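Local coordinates for mandelate racemase/muconate lactonizing enzyme-like protein (Rubrobacter xylanophilus DSM 9941, PDB 3CYJ) that belongs to the enolase superfamily, pairing an alpha/beta N-terminal capping domain with a TIM-barrel domain that binds a metal ion, though its own function is not established, at residues E222-E227 and R233-R238; S64-V69 and A99-A104; Y16-D21 and E326-D331; P161-K166 and E183-S188. All coordinates share one frame; numbering follows the deposited sequence.

Interaction 1. Residues E222-E227 and R233-R238; sequences EPVSSE and RLLRDR. With NA (sodium ion), chain E.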
loop_
_atom_site.group_PDB
_atom_site.type_symbol
_atom_site.label_atom_id
_atom_site.label_comp_id
_atom_site.label_asym_id
_atom_site.label_seq_id
_atom_site.Cartn_x
_atom_site.Cartn_y
_atom_site.Cartn_z
ATOM N N GLU A 222 8.769 -12.235 21.465
ATOM C CA GLU A 222 8.167 -11.061 22.086
ATOM C C GLU A 222 9.155 -9.938 22.375
ATOM O O GLU A 222 9.191 -9.402 23.492
ATOM C CB GLU A 222 7.434 -11.458 23.361
ATOM C CG GLU A 222 6.100 -12.168 23.040
ATOM C CD GLU A 222 5.363 -12.735 24.285
ATOM O OE1 GLU A 222 5.916 -12.700 25.411
ATOM O OE2 GLU A 222 4.223 -13.245 24.129
ATOM N N PRO A 223 9.912 -9.529 21.336
ATOM C CA PRO A 223 10.902 -8.496 21.610
ATOM C C PRO A 223 10.187 -7.188 22.024
ATOM O O PRO A 223 10.703 -6.451 22.869
ATOM C CB PRO A 223 11.611 -8.322 20.277
ATOM C CG PRO A 223 10.568 -8.775 19.201
ATOM C CD PRO A 223 9.775 -9.863 19.881
ATOM N N VAL A 224 9.048 -6.893 21.389
ATOM C CA VAL A 224 8.258 -5.722 21.745
ATOM C C VAL A 224 6.886 -6.199 22.184
ATOM O O VAL A 224 6.571 -7.391 22.018
ATOM C CB VAL A 224 8.123 -4.689 20.576
ATOM C CG1 VAL A 224 9.467 -4.087 20.248
ATOM C CG2 VAL A 224 7.423 -5.308 19.341
ATOM N N SER A 225 6.056 -5.298 22.713
ATOM C CA SER A 225 4.655 -5.698 22.968
ATOM C C SER A 225 4.039 -6.370 21.763
ATOM O O SER A 225 4.144 -5.847 20.655
ATOM C CB SER A 225 3.786 -4.521 23.277
ATOM O OG SER A 225 2.410 -4.934 23.200
ATOM N N SER A 226 3.372 -7.515 21.963
ATOM C CA SER A 226 2.796 -8.244 20.823
ATOM C C SER A 226 1.561 -7.534 20.269
ATOM O O SER A 226 1.066 -7.912 19.191
ATOM C CB SER A 226 2.430 -9.691 21.192
ATOM N N GLU A 227 1.060 -6.529 21.000
ATOM C CA GLU A 227 0.102 -5.579 20.412
ATOM C C GLU A 227 0.800 -4.664 19.420
ATOM O O GLU A 227 0.143 -4.048 18.596
ATOM C CB GLU A 227 -0.568 -4.728 21.496
ATOM C CG GLU A 227 -1.940 -5.269 21.956
ATOM C CD GLU A 227 -3.142 -4.543 21.320
ATOM O OE1 GLU A 227 -3.343 -4.668 20.084
ATOM O OE2 GLU A 227 -3.890 -3.851 22.061
ATOM N N ARG A 233 7.014 -6.270 12.857
ATOM C CA ARG A 233 7.211 -6.310 11.406
ATOM C C ARG A 233 8.560 -5.710 11.115
ATOM O O ARG A 233 9.291 -6.227 10.274
ATOM C CB ARG A 233 6.079 -5.528 10.705
ATOM C CG ARG A 233 5.822 -5.854 9.229
ATOM C CD ARG A 233 4.349 -5.513 8.810
ATOM N NE ARG A 233 4.031 -4.088 9.002
ATOM C CZ ARG A 233 2.994 -3.613 9.713
ATOM N NH1 ARG A 233 2.140 -4.451 10.312
ATOM N NH2 ARG A 233 2.809 -2.285 9.824
ATOM N N LEU A 234 8.897 -4.627 11.830
ATOM C CA LEU A 234 10.207 -4.004 11.702
ATOM C C LEU A 234 11.319 -5.001 12.043
ATOM O O LEU A 234 12.336 -5.101 11.303
ATOM C CB LEU A 234 10.340 -2.755 12.599
ATOM C CG LEU A 234 11.805 -2.282 12.803
ATOM C CD1 LEU A 234 12.209 -1.347 11.663
ATOM C CD2 LEU A 234 12.155 -1.615 14.187
ATOM N N LEU A 235 11.148 -5.723 13.155
ATOM C CA LEU A 235 12.164 -6.675 13.556
ATOM C C LEU A 235 12.230 -7.908 12.651
ATOM O O LEU A 235 13.293 -8.501 12.459
ATOM C CB LEU A 235 11.973 -7.119 15.006
ATOM C CG LEU A 235 12.597 -6.087 15.925
ATOM C CD1 LEU A 235 11.588 -5.938 16.984
ATOM C CD2 LEU A 235 13.922 -6.611 16.480
ATOM N N ARG A 236 11.074 -8.304 12.127
ATOM C CA ARG A 236 11.023 -9.367 11.101
ATOM C C ARG A 236 11.890 -8.952 9.898
ATOM O O ARG A 236 12.773 -9.681 9.500
ATOM C CB ARG A 236 9.580 -9.625 10.686
ATOM C CG ARG A 236 9.350 -10.969 10.037
ATOM C CD ARG A 236 9.559 -10.908 8.579
ATOM N NE ARG A 236 8.923 -9.750 7.926
ATOM C CZ ARG A 236 7.639 -9.647 7.575
ATOM N NH1 ARG A 236 6.757 -10.610 7.820
ATOM N NH2 ARG A 236 7.244 -8.552 6.971
ATOM N N ASP A 237 11.673 -7.739 9.393
ATOM C CA ASP A 237 12.377 -7.258 8.226
ATOM C C ASP A 237 13.836 -6.963 8.465
ATOM O O ASP A 237 14.614 -7.147 7.559
ATOM C CB ASP A 237 11.737 -5.984 7.707
ATOM C CG ASP A 237 10.288 -6.174 7.282
ATOM O OD1 ASP A 237 9.893 -7.304 6.955
ATOM O OD2 ASP A 237 9.531 -5.178 7.294
ATOM N N ARG A 238 14.239 -6.513 9.654
ATOM C CA ARG A 238 15.574 -5.955 9.809
ATOM C C ARG A 238 16.496 -6.842 10.652
ATOM O O ARG A 238 17.729 -6.674 10.610
ATOM C CB ARG A 238 15.479 -4.561 10.482
ATOM C CG ARG A 238 15.044 -3.388 9.607
ATOM C CD ARG A 238 16.187 -2.862 8.671
ATOM N NE ARG A 238 17.518 -2.755 9.297
ATOM C CZ ARG A 238 17.910 -1.741 10.095
ATOM N NH1 ARG A 238 17.079 -0.711 10.391
ATOM N NH2 ARG A 238 19.149 -1.763 10.613
HETATM NA NA NA E . 6.652 -15.235 26.048
#
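Pro-223 and Leu-235 meet where the loop after strand 219-221 packs on the helix that follows it, 229-238. Atom CG of the Pro-223 ring lies 3.7 Å from CD1 of Leu-235. The two side chains run past one another in opposite directions, and CD1 lies against the CB-CG side of the ring. In Leu-235, chi1 of -83° turns CG beside the backbone N, and an unusual chi2 of 136° sets CD1 against the proline. CD1 of Leu-235 meets CG1 of Val-224 more loosely, at 4.3 Å. No hydrogen bond crosses between the segments. Ala-204 of helix 201-215 touches both Pro-223 and Leu-235, and Leu-232 backs Pro-223 and Val-224.

Glu-222 takes no part in this packing. Its chain is extended beyond CG and carries the carboxylate to the metal. OE1 of Glu-222 lies 2.7 Å from the sodium ion. Asp-194 and Glu-221 complete the protein ligands. The next residues turn back: OG of Ser-225 accepts from N of Glu-227 at 3.0 Å, an ST turn.

On the helix, Arg-236 folds back onto Asp-237. NE and NH2 of Arg-236 both bond to OD1 of Asp-237, at 2.8 and 2.9 Å, and OD1 lies in the guanidinium plane. NE comes from above the carboxylate plane, while NH2 comes from the syn side.

The chemistry is divided by place. The link between loop and helix is purely apolar and buried, and it begins one residue beyond a metal ligand at the C-terminal end of a barrel strand. Charged groups are paired elsewhere, in the salt bridge and at the sodium ion.

Interaction 2. Residues S64-V69 and A99-A104; sequences SKLAGV and AMAVSA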
loop_
_atom_site.group_PDB
_atom_site.type_symbol
_atom_site.label_atom_id
_atom_site.label_comp_id
_atom_site.label_asym_id
_atom_site.label_seq_id
_atom_site.Cartn_x
_atom_site.Cartn_y
_atom_site.Cartn_z
ATOM N N SER A 64 -20.508 -19.821 35.855
ATOM C CA SER A 64 -21.545 -18.846 35.618
ATOM C C SER A 64 -22.026 -18.891 34.187
ATOM O O SER A 64 -23.232 -18.783 33.927
ATOM C CB SER A 64 -21.017 -17.469 35.983
ATOM O OG SER A 64 -21.848 -16.464 35.426
ATOM N N LYS A 65 -21.096 -19.029 33.239
ATOM C CA LYS A 65 -21.472 -18.861 31.840
ATOM C C LYS A 65 -21.391 -20.171 31.024
ATOM O O LYS A 65 -22.108 -20.321 30.065
ATOM C CB LYS A 65 -20.591 -17.795 31.143
ATOM C CG LYS A 65 -20.760 -16.370 31.634
ATOM C CD LYS A 65 -22.248 -15.930 31.618
ATOM C CE LYS A 65 -22.772 -15.756 30.252
ATOM N NZ LYS A 65 -24.279 -15.553 30.238
ATOM N N LEU A 66 -20.499 -21.090 31.377
ATOM C CA LEU A 66 -20.217 -22.179 30.465
ATOM C C LEU A 66 -20.914 -23.511 30.802
ATOM O O LEU A 66 -21.388 -24.203 29.908
ATOM C CB LEU A 66 -18.684 -22.343 30.349
ATOM C CG LEU A 66 -17.947 -21.047 29.891
ATOM C CD1 LEU A 66 -16.501 -21.315 29.621
ATOM C CD2 LEU A 66 -18.641 -20.392 28.610
ATOM N N ALA A 67 -20.994 -23.852 32.090
ATOM C CA ALA A 67 -21.537 -25.154 32.517
ATOM C C ALA A 67 -22.928 -25.336 31.938
ATOM O O ALA A 67 -23.247 -26.378 31.353
ATOM C CB ALA A 67 -21.513 -25.285 34.115
ATOM N N GLY A 68 -23.729 -24.279 32.006
ATOM C CA GLY A 68 -25.061 -24.324 31.490
ATOM C C GLY A 68 -25.135 -24.557 29.994
ATOM O O GLY A 68 -26.139 -25.057 29.501
ATOM N N VAL A 69 -24.107 -24.165 29.242
ATOM C CA VAL A 69 -24.132 -24.377 27.770
ATOM C C VAL A 69 -23.729 -25.823 27.468
ATOM O O VAL A 69 -24.284 -26.452 26.573
ATOM C CB VAL A 69 -23.159 -23.387 27.043
ATOM C CG1 VAL A 69 -22.989 -23.734 25.563
ATOM C CG2 VAL A 69 -23.645 -21.935 27.224
ATOM N N ALA A 99 -11.744 -16.528 27.544
ATOM C CA ALA A 99 -11.162 -17.405 26.536
ATOM C C ALA A 99 -10.466 -18.561 27.218
ATOM O O ALA A 99 -10.460 -19.698 26.724
ATOM C CB ALA A 99 -10.143 -16.624 25.658
ATOM N N MET A 100 -9.816 -18.246 28.334
ATOM C CA MET A 100 -9.147 -19.247 29.159
ATOM C C MET A 100 -10.188 -20.286 29.655
ATOM O O MET A 100 -9.919 -21.501 29.656
ATOM C CB MET A 100 -8.451 -18.564 30.333
ATOM C CG MET A 100 -7.171 -17.928 29.909
ATOM S SD MET A 100 -6.118 -17.195 31.155
ATOM C CE MET A 100 -6.605 -15.569 30.822
ATOM N N ALA A 101 -11.379 -19.795 30.024
ATOM C CA ALA A 101 -12.455 -20.659 30.499
ATOM C C ALA A 101 -12.987 -21.542 29.372
ATOM O O ALA A 101 -13.111 -22.782 29.544
ATOM C CB ALA A 101 -13.593 -19.837 31.131
ATOM N N VAL A 102 -13.355 -20.918 28.242
ATOM C CA VAL A 102 -13.762 -21.716 27.065
ATOM C C VAL A 102 -12.719 -22.812 26.730
ATOM O O VAL A 102 -13.061 -23.955 26.445
ATOM C CB VAL A 102 -14.026 -20.834 25.816
ATOM C CG1 VAL A 102 -14.161 -21.707 24.597
ATOM C CG2 VAL A 102 -15.332 -20.005 25.974
ATOM N N SER A 103 -11.444 -22.470 26.789
ATOM C CA SER A 103 -10.373 -23.403 26.441
ATOM C C SER A 103 -10.364 -24.634 27.351
ATOM O O SER A 103 -10.304 -25.776 26.881
ATOM C CB SER A 103 -9.021 -22.680 26.563
ATOM O OG SER A 103 -8.943 -21.656 25.587
ATOM N N ALA A 104 -10.393 -24.389 28.659
ATOM C CA ALA A 104 -10.403 -25.456 29.657
ATOM C C ALA A 104 -11.593 -26.365 29.419
ATOM O O ALA A 104 -11.447 -27.573 29.429
ATOM C CB ALA A 104 -10.490 -24.849 31.081
#
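A chi1 of -57° and a chi2 of -172° extend Leu-66 from helix 57-70 toward Ala-101 and Val-102 of helix 97-116. The first torsion sets CG opposite the carbonyl carbon, and the second carries CD1 outward as the leading methyl. On the other helix, Val-102 turns CG2 beside its own backbone N (chi1 169°), on the side where the leucine arrives.

CD1 does all the close touching. CD1 of Leu-66 lies 3.6 Å from CB of Ala-101 and 4.0 Å from CG2 of Val-102. CD1 of Leu-66 also reaches the main chain between them, 3.5 Å from N of Val-102. The small alanine side chain lets the methyl come down to the peptide link.

Both helices belong to the N-terminal capping domain of the enolase superfamily, where helices pack against an antiparallel sheet. Met-85 of helix 78-88 and Ile-89 just beyond it also touch Leu-66. Helix 57-70 is irregular here, with a wider pi-type turn at 64-66 and a kink after it.

Away from the leucine, OG of Ser-103 donates to the carbonyl O of Ala-99 at 2.7 Å. N of Ser-103 reaches O of Ala-99 from the opposite face of the carbonyl plane, at 2.9 Å. The Ser-103 hydroxyl also accepts from N of Gly-275 in the barrel domain. At the other border, Ser-64 bonds through OG to Asp-55 of a neighbouring subunit.

Interaction 3. Residues Y16-D21 and E326-D331; sequences YTVPTD and ERLLFD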
loop_
_atom_site.group_PDB
_atom_site.type_symbol
_atom_site.label_atom_id
_atom_site.label_comp_id
_atom_site.label_asym_id
_atom_site.label_seq_id
_atom_site.Cartn_x
_atom_site.Cartn_y
_atom_site.Cartn_z
ATOM N N TYR A 16 -6.279 -24.968 41.677
ATOM C CA TYR A 16 -5.149 -25.321 42.531
ATOM C C TYR A 16 -4.079 -24.296 42.306
ATOM O O TYR A 16 -3.826 -23.867 41.151
ATOM C CB TYR A 16 -4.632 -26.719 42.186
ATOM C CG TYR A 16 -5.772 -27.686 42.096
ATOM C CD1 TYR A 16 -6.246 -28.364 43.243
ATOM C CD2 TYR A 16 -6.439 -27.869 40.893
ATOM C CE1 TYR A 16 -7.331 -29.214 43.176
ATOM C CE2 TYR A 16 -7.519 -28.691 40.805
ATOM C CZ TYR A 16 -7.973 -29.383 41.953
ATOM O OH TYR A 16 -9.074 -30.234 41.839
ATOM N N THR A 17 -3.443 -23.903 43.399
ATOM C CA THR A 17 -2.352 -22.964 43.361
ATOM C C THR A 17 -1.129 -23.656 43.900
ATOM O O THR A 17 -1.181 -24.226 44.985
ATOM C CB THR A 17 -2.666 -21.704 44.234
ATOM O OG1 THR A 17 -3.862 -21.083 43.754
ATOM C CG2 THR A 17 -1.509 -20.688 44.230
ATOM N N VAL A 18 -0.024 -23.589 43.153
ATOM C CA VAL A 18 1.238 -24.240 43.496
ATOM C C VAL A 18 2.420 -23.242 43.463
ATOM O O VAL A 18 2.718 -22.620 42.422
ATOM C CB VAL A 18 1.557 -25.378 42.495
ATOM C CG1 VAL A 18 2.830 -26.082 42.880
ATOM C CG2 VAL A 18 0.372 -26.369 42.371
ATOM N N PRO A 19 3.109 -23.081 44.612
ATOM C CA PRO A 19 4.312 -22.276 44.602
ATOM C C PRO A 19 5.298 -22.749 43.549
ATOM O O PRO A 19 5.447 -23.924 43.338
ATOM C CB PRO A 19 4.898 -22.505 46.022
ATOM C CG PRO A 19 3.668 -22.773 46.860
ATOM C CD PRO A 19 2.838 -23.651 45.948
ATOM N N THR A 20 5.970 -21.804 42.918
ATOM C CA THR A 20 7.117 -22.077 42.070
ATOM C C THR A 20 8.231 -22.611 42.980
ATOM O O THR A 20 8.235 -22.337 44.189
ATOM C CB THR A 20 7.599 -20.793 41.321
ATOM O OG1 THR A 20 7.774 -19.711 42.256
ATOM C CG2 THR A 20 6.534 -20.320 40.312
ATOM N N ASP A 21 9.183 -23.356 42.417
ATOM C CA ASP A 21 10.280 -23.876 43.220
ATOM C C ASP A 21 11.393 -22.830 43.496
ATOM O O ASP A 21 12.369 -23.117 44.171
ATOM C CB ASP A 21 10.811 -25.209 42.644
ATOM C CG ASP A 21 11.345 -25.075 41.199
ATOM O OD1 ASP A 21 11.341 -23.960 40.645
ATOM O OD2 ASP A 21 11.775 -26.094 40.607
ATOM N N GLU A 326 2.150 -30.086 36.389
ATOM C CA GLU A 326 1.444 -31.211 35.790
ATOM C C GLU A 326 1.909 -32.569 36.397
ATOM O O GLU A 326 1.076 -33.403 36.664
ATOM C CB GLU A 326 1.509 -31.151 34.249
ATOM C CG GLU A 326 0.573 -30.084 33.659
ATOM C CD GLU A 326 1.057 -29.417 32.327
ATOM O OE1 GLU A 326 1.903 -29.984 31.606
ATOM O OE2 GLU A 326 0.551 -28.318 31.994
ATOM N N ARG A 327 3.217 -32.749 36.636
ATOM C CA ARG A 327 3.754 -33.981 37.223
ATOM C C ARG A 327 3.323 -34.117 38.679
ATOM O O ARG A 327 3.108 -35.225 39.178
ATOM C CB ARG A 327 5.307 -34.043 37.148
ATOM N N LEU A 328 3.224 -32.988 39.368
ATOM C CA LEU A 328 2.814 -32.929 40.741
ATOM C C LEU A 328 1.336 -33.252 40.890
ATOM O O LEU A 328 0.947 -33.910 41.849
ATOM C CB LEU A 328 3.077 -31.510 41.233
ATOM C CG LEU A 328 2.992 -31.104 42.708
ATOM C CD1 LEU A 328 3.853 -32.001 43.640
ATOM C CD2 LEU A 328 3.402 -29.619 42.865
ATOM N N LEU A 329 0.503 -32.810 39.937
ATOM C CA LEU A 329 -0.953 -32.966 40.073
ATOM C C LEU A 329 -1.587 -34.135 39.321
ATOM O O LEU A 329 -2.696 -34.562 39.666
ATOM C CB LEU A 329 -1.693 -31.676 39.703
ATOM C CG LEU A 329 -1.523 -30.390 40.488
ATOM C CD1 LEU A 329 -2.632 -29.509 40.049
ATOM C CD2 LEU A 329 -1.612 -30.612 41.983
ATOM N N PHE A 330 -0.922 -34.631 38.286
ATOM C CA PHE A 330 -1.487 -35.698 37.489
ATOM C C PHE A 330 -0.583 -36.910 37.460
ATOM O O PHE A 330 0.642 -36.774 37.502
ATOM C CB PHE A 330 -1.654 -35.262 36.036
ATOM C CG PHE A 330 -2.597 -34.128 35.823
ATOM C CD1 PHE A 330 -2.137 -32.944 35.229
ATOM C CD2 PHE A 330 -3.956 -34.257 36.145
ATOM C CE1 PHE A 330 -2.993 -31.874 35.009
ATOM C CE2 PHE A 330 -4.834 -33.206 35.934
ATOM C CZ PHE A 330 -4.360 -32.003 35.371
ATOM N N ASP A 331 -1.192 -38.094 37.359
ATOM C CA ASP A 331 -0.483 -39.269 36.871
ATOM C C ASP A 331 -0.638 -39.257 35.379
ATOM O O ASP A 331 -1.714 -38.870 34.880
ATOM C CB ASP A 331 -1.156 -40.575 37.314
ATOM C CG ASP A 331 -1.195 -40.739 38.800
ATOM O OD1 ASP A 331 -0.107 -40.891 39.383
ATOM O OD2 ASP A 331 -2.321 -40.749 39.379
#
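Val-18 and Tyr-16, on the first strand of the N-terminal capping domain, pack on Leu-328 and Leu-329 at the end of helix 320-329. The contact ties the two domains of the enolase-superfamily fold together.

Its direct interactions are apolar. CG1 of Val-18 and CD2 of Leu-328 meet tip to tip at 3.6 Å. Each of these side chains has its leading branch set opposite the backbone N: CG1 in Val-18 (chi1 -178°), and CG in Leu-328 (chi1 -169°), which bears CD2.

Polar bonds lie around this patch. Across the domain border, the carbonyl of Pro-19 accepts from Arg-324, Asp-21 bonds to His-320, and Glu-326 reaches back to Tyr-53 of the capping domain. Within the second segment, N of Phe-330 bonds to O of Glu-326 at 2.9 Å as the helix gives way to strand 330-331. The far end of Tyr-16 is held separately, its hydroxyl bonded to OG of Ser-14.

Leu-329 meets the tyrosine at the base of its side chain. There CD1 of Leu-329 lies 4.0 Å from CB of Tyr-16 and 4.2 Å from CG of the same tyrosine.

Interaction 4. Residues P161-K166 and E183-S188; sequences PRVKMK and EAIGES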
loop_
_atom_site.group_PDB
_atom_site.type_symbol
_atom_site.label_atom_id
_atom_site.label_comp_id
_atom_site.label_asym_id
_atom_site.label_seq_id
_atom_site.Cartn_x
_atom_site.Cartn_y
_atom_site.Cartn_z
ATOM N N PRO A 161 17.357 -30.901 22.443
ATOM C CA PRO A 161 18.331 -30.141 21.659
ATOM C C PRO A 161 17.976 -28.649 21.428
ATOM O O PRO A 161 18.597 -27.993 20.584
ATOM C CB PRO A 161 18.368 -30.913 20.331
ATOM C CG PRO A 161 16.954 -31.456 20.176
ATOM C CD PRO A 161 16.383 -31.602 21.577
ATOM N N ARG A 162 17.025 -28.135 22.220
ATOM C CA ARG A 162 16.544 -26.758 22.123
ATOM C C ARG A 162 16.148 -26.264 23.503
ATOM O O ARG A 162 15.380 -26.904 24.217
ATOM C CB ARG A 162 15.320 -26.674 21.217
ATOM C CG ARG A 162 15.578 -27.020 19.763
ATOM C CD ARG A 162 14.278 -27.489 18.999
ATOM N NE ARG A 162 13.624 -28.627 19.678
ATOM C CZ ARG A 162 13.747 -29.899 19.300
ATOM N NH1 ARG A 162 14.506 -30.204 18.251
ATOM N NH2 ARG A 162 13.127 -30.876 19.965
ATOM N N VAL A 163 16.681 -25.116 23.881
ATOM C CA VAL A 163 16.332 -24.533 25.157
ATOM C C VAL A 163 16.018 -23.046 25.020
ATOM O O VAL A 163 16.686 -22.326 24.203
ATOM C CB VAL A 163 17.426 -24.750 26.264
ATOM C CG1 VAL A 163 17.588 -26.239 26.618
ATOM C CG2 VAL A 163 18.729 -24.085 25.907
ATOM N N LYS A 164 15.028 -22.594 25.819
ATOM C CA LYS A 164 14.704 -21.153 25.922
ATOM C C LYS A 164 14.927 -20.524 27.306
ATOM O O LYS A 164 14.644 -21.118 28.336
ATOM C CB LYS A 164 13.259 -20.861 25.398
ATOM C CG LYS A 164 12.932 -19.372 25.091
ATOM C CD LYS A 164 11.470 -19.211 24.493
ATOM C CE LYS A 164 10.438 -19.294 25.638
ATOM N NZ LYS A 164 9.020 -19.271 25.248
ATOM N N MET A 165 15.439 -19.302 27.308
ATOM C CA MET A 165 15.676 -18.515 28.530
ATOM C C MET A 165 15.062 -17.074 28.418
ATOM O O MET A 165 14.742 -16.596 27.324
ATOM C CB MET A 165 17.180 -18.446 28.848
ATOM C CG MET A 165 18.069 -17.893 27.732
ATOM S SD MET A 165 19.838 -17.524 28.138
ATOM C CE MET A 165 19.724 -16.251 29.404
ATOM N N LYS A 166 14.887 -16.407 29.558
ATOM C CA LYS A 166 14.441 -15.027 29.597
ATOM C C LYS A 166 15.579 -14.014 29.533
ATOM O O LYS A 166 16.669 -14.226 30.068
ATOM C CB LYS A 166 13.623 -14.793 30.863
ATOM C CG LYS A 166 12.544 -15.847 31.161
ATOM C CD LYS A 166 11.565 -15.970 30.026
ATOM C CE LYS A 166 10.217 -16.416 30.536
ATOM N NZ LYS A 166 9.454 -17.019 29.432
ATOM N N GLU A 183 27.737 -21.679 27.327
ATOM C CA GLU A 183 28.812 -22.482 27.873
ATOM C C GLU A 183 28.226 -23.776 28.419
ATOM O O GLU A 183 28.728 -24.864 28.158
ATOM C CB GLU A 183 29.591 -21.706 28.948
ATOM C CG GLU A 183 30.826 -22.466 29.509
ATOM C CD GLU A 183 30.439 -23.478 30.597
ATOM O OE1 GLU A 183 29.478 -23.191 31.358
ATOM O OE2 GLU A 183 31.072 -24.571 30.670
ATOM N N ALA A 184 27.142 -23.631 29.165
ATOM C CA ALA A 184 26.415 -24.770 29.685
ATOM C C ALA A 184 25.905 -25.806 28.630
ATOM O O ALA A 184 25.791 -26.981 28.931
ATOM C CB ALA A 184 25.289 -24.285 30.583
ATOM N N ILE A 185 25.548 -25.394 27.423
ATOM C CA ILE A 185 24.827 -26.329 26.533
ATOM C C ILE A 185 25.685 -26.810 25.355
ATOM O O ILE A 185 25.411 -27.856 24.754
ATOM C CB ILE A 185 23.464 -25.700 26.003
ATOM C CG1 ILE A 185 23.754 -24.458 25.125
ATOM C CG2 ILE A 185 22.510 -25.372 27.196
ATOM C CD1 ILE A 185 22.572 -23.666 24.640
ATOM N N GLY A 186 26.714 -26.040 25.020
ATOM C CA GLY A 186 27.552 -26.371 23.873
ATOM C C GLY A 186 27.013 -25.817 22.571
ATOM O O GLY A 186 25.873 -25.332 22.506
ATOM N N GLU A 187 27.822 -25.920 21.522
ATOM C CA GLU A 187 27.496 -25.363 20.212
ATOM C C GLU A 187 26.450 -26.114 19.394
ATOM O O GLU A 187 26.138 -25.709 18.245
ATOM C CB GLU A 187 28.767 -25.233 19.366
ATOM C CG GLU A 187 29.840 -24.316 19.998
ATOM C CD GLU A 187 29.391 -22.850 20.142
ATOM O OE1 GLU A 187 28.472 -22.408 19.392
ATOM O OE2 GLU A 187 29.964 -22.140 21.014
ATOM N N SER A 188 25.904 -27.199 19.931
ATOM C CA SER A 188 24.957 -27.966 19.113
ATOM C C SER A 188 23.557 -28.007 19.727
ATOM O O SER A 188 22.674 -28.740 19.276
ATOM C CB SER A 188 25.493 -29.383 18.852
ATOM O OG SER A 188 25.725 -30.029 20.088
#
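This is a small apolar contact inside a beta-alpha-beta crossover of the TIM barrel. It joins Val-163 on strand 162-166 to Ile-185 at the end of helix 174-185, just before the chain enters strand 190-194. The valine faces outward from the barrel strand, between sheet and helix.

CG2 of Val-163 does the touching. CG2 of Val-163 lies 4.1 Å from CD1 of Ile-185 and 4.2 Å from CG2 of Ile-185, against both methyl groups of the isoleucine. The side chains pass in opposite directions. With chi1 at 64°, Ile-185 holds CG1 between its backbone N and carbonyl carbon. Its extended chi2 then carries CD1 onward to the valine. Leu-152 of helix 145-157 touches both residues, and Trp-155 also packs on Val-163.

After the isoleucine the helix stops at Gly-186, which has positive phi (87°). The loop comes back beside the start of the strand, where O of Pro-161 and O of Ser-188 lie 4.3 Å apart without a bond. CG of Pro-161 sits over one face of the Arg-162 guanidinium, 3.2 Å above its plane and near its rim.

Lys-164 and Lys-166, either side of Met-165 on the same strand, have their polar ends elsewhere. The partners of Lys-164 include Glu-221, and Lys-166 bonds to Asp-194; both acids bind the sodium ion. This Lys-x-Lys pattern on the second barrel strand resembles that of relatives in the superfamily. The strand thus serves two chemistries: outward Val-163 carries the apolar contact with the helix, while the two lysines make polar bonds to metal ligands.

Overall arrangement
From the N terminus, strand 8-26 supplies the first half of interaction 3, which closes only at 326-331 and so spans the other three. Within that span they follow in series and none cross. Interaction 2 comes first and joins two helices of the capping domain. Interaction 4 then joins a barrel strand to the helix of its beta-alpha-beta unit, and interaction 1 closes a still shorter loop-to-helix turn. Interactions 1 and 4 are closest, with nearest atoms about 7 Å apart; interactions 2 and 4 lie farthest apart, with centres 38 Å apart. Interaction 3 alone links the two domains, while 1 and 4 both lie in the barrel domain, and 1 includes the sodium ligand Glu-222.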